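Local coordinates for protein aminoglycoside phosphotransferase (Streptomyces rimosus, PDB 6FUC) that probably phosphorylates the 3''-hydroxyl of streptomycin with ATP as phosphate donor, an aminoglycoside kinase reaction that confers antibiotic resistance, at residues R129-A138 / F262-T270. Residues are numbered along the deposited sequence; the frame is centred on the assembly and turned at random. Where two conformers were deposited one is given.
Sequences RELGEMFSMA and FYLHLDPLT
Helices 131-138 and 262-266 run in roughly the same direction, their axes crossing at 37° and 11.9 Å apart at closest approach. The segments' CA atoms close from 9.4 Å at Leu131 and Tyr263 to 4.3 Å at Ala138 and Thr270, the latter beyond helix 262-266. Here the backbones meet directly: Ala138 CA approaches Leu269 O at 3.3 Å with 152° at the hydrogen, a CA-H...O contact to a buried carbonyl that has no other partner. Toward Leu131, where the CA atoms are farther apart, side chains make the contact. Leu266, with CG anti to its backbone N (chi1 177°), splits its methyls: CD2 meets Leu131 CD1 at 3.6 Å, while CD1 touches both Phe135 CD1 and Ala138 CB. Leu131 CD1 also reaches the edge of the Phe262 ring, in its plane, 3.8 Å from CE2. Phe262 CD2 in turn sits over the centre of the Tyr263 ring. Thr270 turns CG2 to Met134 O, whereas its OG1 donates to Asp267 O in the carbonyl plane and also pairs with Arg212.

On the polar flank, Arg129 NH1 and Asp267 OD1 are 4.2 Å apart, beyond a salt bridge; the guanidinium and carboxylate planes are 25° apart. Two waters bridge them: one accepts from NH1 and the other, weakly, from NH2, and both donate to OD1. Gly188 O anchors NH1 and Trp271 holds OD2. Leu168 of helix 161-168 and Arg175 of helix 172-181 also touch Phe262. The arrangement is a buried helix-helix interface in the mainly helical C-terminal lobe of the protein-kinase-like fold, joining the chain's last helix to helix 131-143.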
loop_
_atom_site.group_PDB
_atom_site.type_symbol
_atom_site.label_atom_id
_atom_site.label_comp_id
_atom_site.label_asym_id
_atom_site.label_seq_id
_atom_site.Cartn_x
_atom_site.Cartn_y
_atom_site.Cartn_z
ATOM N N ARG A 129 -11.435 3.166 -2.268
ATOM C CA ARG A 129 -10.328 3.744 -3.079
ATOM C C ARG A 129 -10.657 3.435 -4.540
ATOM O O ARG A 129 -9.868 2.918 -5.307
ATOM C CB ARG A 129 -8.939 3.235 -2.677
ATOM C CG ARG A 129 -8.722 1.760 -2.753
ATOM C CD ARG A 129 -7.363 1.424 -3.298
ATOM N NE ARG A 129 -7.297 1.862 -4.714
ATOM C CZ ARG A 129 -6.200 1.874 -5.463
ATOM N NH1 ARG A 129 -4.989 1.572 -5.012
ATOM N NH2 ARG A 129 -6.345 2.112 -6.759
ATOM N N GLU A 130 -11.896 3.761 -4.922
ATOM C CA GLU A 130 -12.422 3.422 -6.203
ATOM C C GLU A 130 -11.823 4.324 -7.282
ATOM O O GLU A 130 -11.200 5.360 -6.995
ATOM C CB GLU A 130 -13.960 3.412 -6.204
ATOM C CG GLU A 130 -14.540 2.246 -5.436
ATOM C CD GLU A 130 -15.926 2.433 -4.964
ATOM O OE1 GLU A 130 -16.388 3.636 -4.816
ATOM O OE2 GLU A 130 -16.606 1.418 -4.682
ATOM N N LEU A 131 -12.038 3.910 -8.535
ATOM C CA LEU A 131 -11.281 4.529 -9.602
ATOM C C LEU A 131 -11.607 6.002 -9.743
ATOM O O LEU A 131 -10.744 6.791 -10.116
ATOM C CB LEU A 131 -11.566 3.747 -10.891
ATOM C CG LEU A 131 -10.853 4.260 -12.114
ATOM C CD1 LEU A 131 -9.366 4.389 -11.920
ATOM C CD2 LEU A 131 -11.171 3.329 -13.246
ATOM N N GLY A 132 -12.856 6.403 -9.540
ATOM C CA GLY A 132 -13.143 7.829 -9.692
ATOM C C GLY A 132 -12.355 8.688 -8.746
ATOM O O GLY A 132 -11.841 9.765 -9.119
ATOM N N GLU A 133 -12.199 8.248 -7.491
ATOM C CA GLU A 133 -11.346 8.947 -6.537
ATOM C C GLU A 133 -9.871 8.924 -6.936
ATOM O O GLU A 133 -9.169 9.931 -6.839
ATOM C CB GLU A 133 -11.464 8.325 -5.150
ATOM C CG GLU A 133 -10.471 8.892 -4.115
ATOM C CD GLU A 133 -10.658 8.347 -2.729
ATOM O OE1 GLU A 133 -11.634 7.614 -2.469
ATOM O OE2 GLU A 133 -9.861 8.810 -1.872
ATOM N N MET A 134 -9.404 7.752 -7.335
ATOM C CA MET A 134 -7.985 7.645 -7.635
ATOM C C MET A 134 -7.626 8.413 -8.884
ATOM O O MET A 134 -6.544 9.004 -8.959
ATOM C CB MET A 134 -7.598 6.194 -7.684
ATOM C CG MET A 134 -7.782 5.451 -6.340
ATOM S SD MET A 134 -7.428 6.253 -4.804
ATOM C CE MET A 134 -5.666 6.198 -5.134
ATOM N N PHE A 135 -8.506 8.380 -9.899
ATOM C CA PHE A 135 -8.234 9.110 -11.103
ATOM C C PHE A 135 -8.232 10.601 -10.804
ATOM O O PHE A 135 -7.384 11.360 -11.294
ATOM C CB PHE A 135 -9.174 8.731 -12.238
ATOM C CG PHE A 135 -8.544 8.946 -13.572
ATOM C CD1 PHE A 135 -7.746 7.987 -14.145
ATOM C CD2 PHE A 135 -8.641 10.139 -14.261
ATOM C CE1 PHE A 135 -7.181 8.087 -15.364
ATOM C CE2 PHE A 135 -8.027 10.303 -15.513
ATOM C CZ PHE A 135 -7.220 9.293 -15.963
ATOM N N SER A 136 -9.172 11.049 -9.960
ATOM C CA SER A 136 -9.156 12.439 -9.527
ATOM C C SER A 136 -7.886 12.817 -8.753
ATOM O O SER A 136 -7.330 13.909 -8.991
ATOM C CB SER A 136 -10.426 12.720 -8.736
ATOM O OG SER A 136 -11.561 12.474 -9.577
ATOM N N MET A 137 -7.367 11.921 -7.915
ATOM C CA MET A 137 -6.121 12.173 -7.280
ATOM C C MET A 137 -4.976 12.326 -8.277
ATOM O O MET A 137 -4.142 13.236 -8.167
ATOM C CB MET A 137 -5.830 10.999 -6.372
ATOM C CG MET A 137 -6.561 10.944 -5.067
ATOM S SD MET A 137 -6.053 9.608 -3.990
ATOM C CE MET A 137 -4.645 10.397 -3.258
ATOM N N ALA A 138 -4.893 11.467 -9.273
ATOM C CA ALA A 138 -3.858 11.585 -10.309
ATOM C C ALA A 138 -3.980 12.903 -11.060
ATOM O O ALA A 138 -2.968 13.501 -11.355
ATOM C CB ALA A 138 -3.978 10.424 -11.261
ATOM N N PHE A 262 -3.350 -1.137 -16.652
ATOM C CA PHE A 262 -3.982 0.138 -16.380
ATOM C C PHE A 262 -3.659 0.540 -14.925
ATOM O O PHE A 262 -3.295 1.686 -14.671
ATOM C CB PHE A 262 -5.487 0.014 -16.604
ATOM C CG PHE A 262 -6.290 1.225 -16.270
ATOM C CD1 PHE A 262 -6.497 2.245 -17.163
ATOM C CD2 PHE A 262 -6.798 1.381 -14.996
ATOM C CE1 PHE A 262 -7.231 3.380 -16.811
ATOM C CE2 PHE A 262 -7.517 2.512 -14.639
ATOM C CZ PHE A 262 -7.749 3.487 -15.563
ATOM N N TYR A 263 -3.889 -0.368 -13.971
ATOM C CA TYR A 263 -3.609 -0.005 -12.569
ATOM C C TYR A 263 -2.130 0.176 -12.282
ATOM O O TYR A 263 -1.768 1.048 -11.482
ATOM C CB TYR A 263 -4.273 -1.035 -11.615
ATOM C CG TYR A 263 -5.750 -0.830 -11.567
ATOM C CD1 TYR A 263 -6.293 0.238 -10.846
ATOM C CD2 TYR A 263 -6.637 -1.627 -12.282
ATOM C CE1 TYR A 263 -7.653 0.500 -10.858
ATOM C CE2 TYR A 263 -8.004 -1.381 -12.273
ATOM C CZ TYR A 263 -8.519 -0.320 -11.599
ATOM O OH TYR A 263 -9.838 -0.002 -11.574
ATOM N N LEU A 264 -1.274 -0.625 -12.909
ATOM C CA LEU A 264 0.165 -0.425 -12.768
ATOM C C LEU A 264 0.570 0.980 -13.160
ATOM O O LEU A 264 1.381 1.594 -12.516
ATOM C CB LEU A 264 0.927 -1.450 -13.599
ATOM C CG LEU A 264 2.439 -1.390 -13.393
ATOM C CD1 LEU A 264 2.856 -1.717 -11.935
ATOM C CD2 LEU A 264 3.096 -2.321 -14.378
ATOM N N HIS A 265 -0.011 1.419 -14.281
ATOM C CA HIS A 265 0.339 2.703 -14.836
ATOM C C HIS A 265 -0.342 3.910 -14.138
ATOM O O HIS A 265 0.250 4.992 -14.076
ATOM C CB HIS A 265 0.033 2.731 -16.319
ATOM C CG HIS A 265 0.968 1.855 -17.087
ATOM N ND1 HIS A 265 0.840 1.667 -18.448
ATOM C CD2 HIS A 265 2.037 1.106 -16.694
ATOM C CE1 HIS A 265 1.801 0.838 -18.847
ATOM N NE2 HIS A 265 2.536 0.478 -17.804
ATOM N N LEU A 266 -1.526 3.660 -13.589
ATOM C CA LEU A 266 -2.209 4.731 -12.861
ATOM C C LEU A 266 -1.491 5.009 -11.542
ATOM O O LEU A 266 -1.348 6.177 -11.112
ATOM C CB LEU A 266 -3.663 4.335 -12.600
ATOM C CG LEU A 266 -4.471 5.330 -11.784
ATOM C CD1 LEU A 266 -4.565 6.713 -12.421
ATOM C CD2 LEU A 266 -5.855 4.740 -11.508
ATOM N N ASP A 267 -1.108 3.956 -10.818
ATOM C CA ASP A 267 -0.707 4.092 -9.420
ATOM C C ASP A 267 0.337 5.160 -9.238
ATOM O O ASP A 267 0.190 6.008 -8.315
ATOM C CB ASP A 267 -0.287 2.724 -8.859
ATOM C CG ASP A 267 -0.183 2.788 -7.344
ATOM O OD1 ASP A 267 -1.300 2.595 -6.707
ATOM O OD2 ASP A 267 0.901 3.075 -6.839
ATOM N N PRO A 268 1.450 5.193 -9.985
ATOM C CA PRO A 268 2.460 6.180 -9.675
ATOM C C PRO A 268 2.035 7.612 -9.835
ATOM O O PRO A 268 2.617 8.525 -9.249
ATOM C CB PRO A 268 3.623 5.842 -10.608
ATOM C CG PRO A 268 3.056 5.013 -11.626
ATOM C CD PRO A 268 1.873 4.285 -11.071
ATOM N N LEU A 269 1.022 7.862 -10.650
ATOM C CA LEU A 269 0.482 9.185 -10.890
ATOM C C LEU A 269 -0.324 9.732 -9.698
ATOM O O LEU A 269 -0.691 10.871 -9.692
ATOM C CB LEU A 269 -0.361 9.199 -12.181
ATOM C CG LEU A 269 0.356 8.712 -13.405
ATOM C CD1 LEU A 269 -0.635 8.676 -14.552
ATOM C CD2 LEU A 269 1.557 9.533 -13.748
ATOM N N THR A 270 -0.633 8.852 -8.716
ATOM C CA THR A 270 -1.515 9.209 -7.617
ATOM C C THR A 270 -0.773 9.621 -6.350
ATOM O O THR A 270 -1.421 9.973 -5.380
ATOM C CB THR A 270 -2.448 8.036 -7.247
ATOM O OG1 THR A 270 -1.712 6.977 -6.643
ATOM C CG2 THR A 270 -3.255 7.562 -8.393
HETATM O O HOH W 1 -3.290 0.729 -7.254
HETATM O O HOH W 2 -3.999 3.916 -7.643
#